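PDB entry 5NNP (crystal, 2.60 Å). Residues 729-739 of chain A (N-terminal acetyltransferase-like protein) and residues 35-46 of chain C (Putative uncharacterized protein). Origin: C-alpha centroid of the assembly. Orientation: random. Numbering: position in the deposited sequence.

Chain A, residues 729-739: PKLREVIQAEL
Chain C 35-46: DAIKAMKAYIQP

Two helices from different polypeptides pack side by side: chain A is helical throughout 729-739, and chain C is helical from 36 to 43 before leaving the helix at Ile C44. Their axes approach to 9.8 Å and run in broadly the same direction, 41° apart (signed crossing angle -41°). In the register, Val A734 CA lies nearest Ile C37 CA, at 6.3 Å, and the contact buries 556 Å² counted over both sides. Each helix is held by i to i+4 backbone bonds, for example Val A734 N to Lys A730 O at 3.1 Å and Met C40 N to Ala C36 O at 2.9 Å. Asp C35 (chi1 t) caps the start of the chain C helix, its OD1 accepting from Lys C38 N at 3.1 Å.

Along chain A, Pro A729 opens the stretch without touching chain C. Lys A730 points toward the partner in an extended m, t, t, t rotamer, so that its aliphatic part does the packing: CB lies 4.2 Å from Ile C37 CG1 and CD 4.4 Å from Ala C36 CB, while NZ is hydrogen-bonded elsewhere in the structure. Met C40 CE also comes within 3.9 Å of Lys A730 O. Leu A731 (t, p) is buried but its CA-to-CB bond points away; its backbone N is 4.4 Å from Met C40 CE. Arg A732 is out of reach. Glu A733 (t, t) is exposed, its OE2 3.3 Å from Ile C37 CD1, a contact of a carboxylate oxygen with a methyl group.

Val A734 (chi1 t) is buried, points toward chain C and has the largest area covered by the partner, 85 Å². Its short branched side chain suits the close approach. Val A734 CG2 meets Ile C37 CG2 at 3.6 Å and Met C40 CE at 3.7 Å; Val A734 CG1 meets Lys C41 CG at 3.7 Å and Ile C44 CD1 at 4.3 Å. Ile C37 (m, t) leaves its backbone sideways but its end comes nearer, and the terminal methyl of the flexible Met C40 (m, t, m) touches both the valine and the Lys A730 backbone.

Ile A735 and Gln A736 make no contact. One turn after Glu A733, Ala A737 places its CB 3.7 Å from Lys C41 NZ. Glu A738 (m, m) supplies both apolar and polar contacts. Glu A738 CB packs on Ile C44 CD1 at 3.9 Å (Ile C44 is p, t), and Glu A738 OE2 accepts the one hydrogen bond between the stretches, from Gln C45 NE2 at 2.8 Å (angle 155°). The same NE2 donates to Lys C41 O at 2.8 Å, so that the amide of Gln C45 (m, m), folded back after the helix, uses both hydrogens. Lys C41 (m, t, t, t) runs past the carboxylate: Glu A738 OE1 is 3.6 Å from its CD but 4.3 Å from its NZ, beyond a salt bridge. Leu A739 ends the stretch out of reach.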

# COMPACT_ATOMS: atom_id res chain seq x y z
N PRO A 729 -27.17 -31.30 -20.03
CA PRO A 729 -26.39 -31.69 -21.22
C PRO A 729 -25.40 -30.62 -21.70
O PRO A 729 -24.35 -30.98 -22.22
CB PRO A 729 -27.48 -31.94 -22.27
CG PRO A 729 -28.69 -31.22 -21.77
CD PRO A 729 -28.61 -31.29 -20.28
N LYS A 730 -25.72 -29.34 -21.53
CA LYS A 730 -24.81 -28.28 -21.96
C LYS A 730 -23.58 -28.20 -21.05
O LYS A 730 -22.46 -28.00 -21.52
CB LYS A 730 -25.52 -26.92 -21.99
CG LYS A 730 -26.62 -26.86 -23.02
CD LYS A 730 -27.17 -25.46 -23.21
CE LYS A 730 -28.15 -25.45 -24.36
NZ LYS A 730 -28.74 -24.11 -24.54
N LEU A 731 -23.80 -28.36 -19.75
CA LEU A 731 -22.72 -28.41 -18.77
C LEU A 731 -21.84 -29.64 -19.01
O LEU A 731 -20.61 -29.55 -19.00
CB LEU A 731 -23.30 -28.43 -17.36
CG LEU A 731 -22.36 -28.57 -16.17
CD1 LEU A 731 -21.47 -27.34 -16.08
CD2 LEU A 731 -23.16 -28.76 -14.90
N ARG A 732 -22.49 -30.78 -19.22
CA ARG A 732 -21.80 -32.02 -19.52
C ARG A 732 -20.87 -31.85 -20.72
O ARG A 732 -19.74 -32.34 -20.72
CB ARG A 732 -22.81 -33.13 -19.80
CG ARG A 732 -22.21 -34.51 -19.92
CD ARG A 732 -23.28 -35.56 -20.08
NE ARG A 732 -22.72 -36.90 -20.03
CZ ARG A 732 -22.22 -37.54 -21.09
NH1 ARG A 732 -21.73 -38.77 -20.96
NH2 ARG A 732 -22.20 -36.95 -22.28
N GLU A 733 -21.36 -31.14 -21.73
CA GLU A 733 -20.60 -30.94 -22.96
C GLU A 733 -19.34 -30.09 -22.73
O GLU A 733 -18.25 -30.48 -23.15
CB GLU A 733 -21.47 -30.28 -24.03
CG GLU A 733 -20.71 -29.94 -25.30
CD GLU A 733 -21.63 -29.57 -26.44
OE1 GLU A 733 -22.77 -30.08 -26.49
OE2 GLU A 733 -21.20 -28.76 -27.30
N VAL A 734 -19.52 -28.95 -22.07
CA VAL A 734 -18.43 -28.02 -21.85
C VAL A 734 -17.37 -28.64 -20.95
O VAL A 734 -16.17 -28.45 -21.17
CB VAL A 734 -18.92 -26.71 -21.21
CG1 VAL A 734 -17.74 -25.84 -20.78
CG2 VAL A 734 -19.83 -25.96 -22.16
N ILE A 735 -17.83 -29.37 -19.95
CA ILE A 735 -16.95 -30.04 -18.99
C ILE A 735 -16.00 -31.01 -19.70
O ILE A 735 -14.78 -30.87 -19.62
CB ILE A 735 -17.77 -30.81 -17.93
CG1 ILE A 735 -18.43 -29.83 -16.95
CG2 ILE A 735 -16.88 -31.79 -17.18
CD1 ILE A 735 -17.49 -29.18 -16.03
N GLN A 736 -16.58 -31.99 -20.39
CA GLN A 736 -15.80 -33.03 -21.05
C GLN A 736 -14.89 -32.46 -22.14
O GLN A 736 -13.79 -32.96 -22.36
CB GLN A 736 -16.72 -34.10 -21.64
CG GLN A 736 -17.33 -35.03 -20.59
CD GLN A 736 -18.19 -36.14 -21.19
OE1 GLN A 736 -18.73 -35.99 -22.28
NE2 GLN A 736 -18.32 -37.25 -20.46
N ALA A 737 -15.36 -31.41 -22.81
CA ALA A 737 -14.60 -30.81 -23.90
C ALA A 737 -13.34 -30.10 -23.40
O ALA A 737 -12.25 -30.31 -23.93
CB ALA A 737 -15.48 -29.83 -24.69
N GLU A 738 -13.48 -29.25 -22.38
CA GLU A 738 -12.37 -28.45 -21.89
C GLU A 738 -11.52 -29.20 -20.88
O GLU A 738 -10.51 -28.69 -20.41
CB GLU A 738 -12.89 -27.16 -21.26
CG GLU A 738 -13.55 -26.23 -22.26
CD GLU A 738 -12.55 -25.61 -23.23
OE1 GLU A 738 -12.94 -25.37 -24.39
OE2 GLU A 738 -11.40 -25.36 -22.82
N LEU A 739 -11.95 -30.42 -20.54
CA LEU A 739 -11.19 -31.26 -19.63
C LEU A 739 -10.05 -31.98 -20.36
O LEU A 739 -8.96 -32.14 -19.82
CB LEU A 739 -12.11 -32.28 -18.96
CG LEU A 739 -11.49 -33.11 -17.84
CD1 LEU A 739 -10.94 -32.21 -16.76
CD2 LEU A 739 -12.54 -34.04 -17.28
N ASP C 35 -24.97 -17.88 -27.00
CA ASP C 35 -24.43 -19.24 -27.09
C ASP C 35 -23.82 -19.64 -25.74
O ASP C 35 -22.66 -19.32 -25.45
CB ASP C 35 -23.39 -19.34 -28.21
CG ASP C 35 -22.94 -20.77 -28.47
OD1 ASP C 35 -23.15 -21.64 -27.60
OD2 ASP C 35 -22.37 -21.04 -29.55
N ALA C 36 -24.60 -20.35 -24.94
CA ALA C 36 -24.21 -20.73 -23.59
C ALA C 36 -22.95 -21.59 -23.54
O ALA C 36 -22.10 -21.40 -22.66
CB ALA C 36 -25.35 -21.46 -22.90
N ILE C 37 -22.83 -22.52 -24.48
CA ILE C 37 -21.67 -23.40 -24.54
C ILE C 37 -20.43 -22.62 -24.94
O ILE C 37 -19.32 -22.91 -24.48
CB ILE C 37 -21.87 -24.56 -25.51
CG1 ILE C 37 -23.09 -25.39 -25.10
CG2 ILE C 37 -20.63 -25.44 -25.58
CD1 ILE C 37 -23.30 -26.59 -25.98
N LYS C 38 -20.61 -21.61 -25.79
CA LYS C 38 -19.49 -20.76 -26.15
C LYS C 38 -19.12 -19.88 -24.95
O LYS C 38 -17.94 -19.75 -24.60
CB LYS C 38 -19.81 -19.91 -27.38
CG LYS C 38 -18.61 -19.21 -27.97
CD LYS C 38 -19.03 -18.13 -28.96
CE LYS C 38 -17.87 -17.23 -29.34
NZ LYS C 38 -18.33 -16.07 -30.15
N ALA C 39 -20.13 -19.30 -24.31
CA ALA C 39 -19.87 -18.40 -23.18
C ALA C 39 -19.18 -19.12 -22.00
O ALA C 39 -18.22 -18.61 -21.44
CB ALA C 39 -21.17 -17.75 -22.71
N MET C 40 -19.67 -20.31 -21.64
CA MET C 40 -19.08 -21.08 -20.55
C MET C 40 -17.63 -21.49 -20.84
O MET C 40 -16.77 -21.48 -19.96
CB MET C 40 -19.91 -22.33 -20.25
CG MET C 40 -21.24 -22.08 -19.56
SD MET C 40 -22.06 -23.61 -19.08
CE MET C 40 -22.72 -24.18 -20.63
N LYS C 41 -17.35 -21.87 -22.09
CA LYS C 41 -16.00 -22.25 -22.46
C LYS C 41 -15.04 -21.05 -22.40
O LYS C 41 -13.89 -21.18 -21.98
CB LYS C 41 -15.98 -22.86 -23.86
CG LYS C 41 -16.60 -24.25 -23.97
CD LYS C 41 -16.39 -24.80 -25.37
CE LYS C 41 -16.74 -26.27 -25.47
NZ LYS C 41 -16.21 -26.81 -26.75
N ALA C 42 -15.53 -19.88 -22.81
CA ALA C 42 -14.73 -18.66 -22.81
C ALA C 42 -14.38 -18.23 -21.39
O ALA C 42 -13.23 -17.90 -21.09
CB ALA C 42 -15.48 -17.54 -23.54
N TYR C 43 -15.39 -18.25 -20.53
CA TYR C 43 -15.27 -17.84 -19.14
C TYR C 43 -14.26 -18.62 -18.31
O TYR C 43 -13.65 -18.05 -17.42
CB TYR C 43 -16.64 -17.93 -18.47
CG TYR C 43 -16.66 -17.31 -17.09
CD1 TYR C 43 -16.42 -18.09 -15.96
CD2 TYR C 43 -16.89 -15.97 -16.92
CE1 TYR C 43 -16.42 -17.53 -14.70
CE2 TYR C 43 -16.90 -15.40 -15.67
CZ TYR C 43 -16.66 -16.18 -14.56
OH TYR C 43 -16.67 -15.60 -13.32
N ILE C 44 -14.09 -19.92 -18.58
CA ILE C 44 -13.15 -20.73 -17.79
C ILE C 44 -11.73 -20.78 -18.37
O ILE C 44 -10.87 -21.49 -17.86
CB ILE C 44 -13.64 -22.19 -17.63
CG1 ILE C 44 -13.89 -22.84 -19.00
CG2 ILE C 44 -14.87 -22.26 -16.74
CD1 ILE C 44 -14.14 -24.33 -18.93
N GLN C 45 -11.48 -20.02 -19.44
CA GLN C 45 -10.13 -19.87 -19.99
C GLN C 45 -9.33 -18.83 -19.21
O GLN C 45 -9.79 -17.71 -19.01
CB GLN C 45 -10.17 -19.47 -21.46
CG GLN C 45 -11.09 -20.32 -22.30
CD GLN C 45 -10.63 -21.77 -22.38
OE1 GLN C 45 -9.46 -22.05 -22.65
NE2 GLN C 45 -11.55 -22.69 -22.14
N PRO C 46 -8.13 -19.20 -18.77
CA PRO C 46 -7.24 -18.32 -18.00
C PRO C 46 -6.65 -17.17 -18.82
O PRO C 46 -6.63 -17.24 -20.05
CB PRO C 46 -6.13 -19.27 -17.53
CG PRO C 46 -6.14 -20.38 -18.52
CD PRO C 46 -7.58 -20.56 -18.91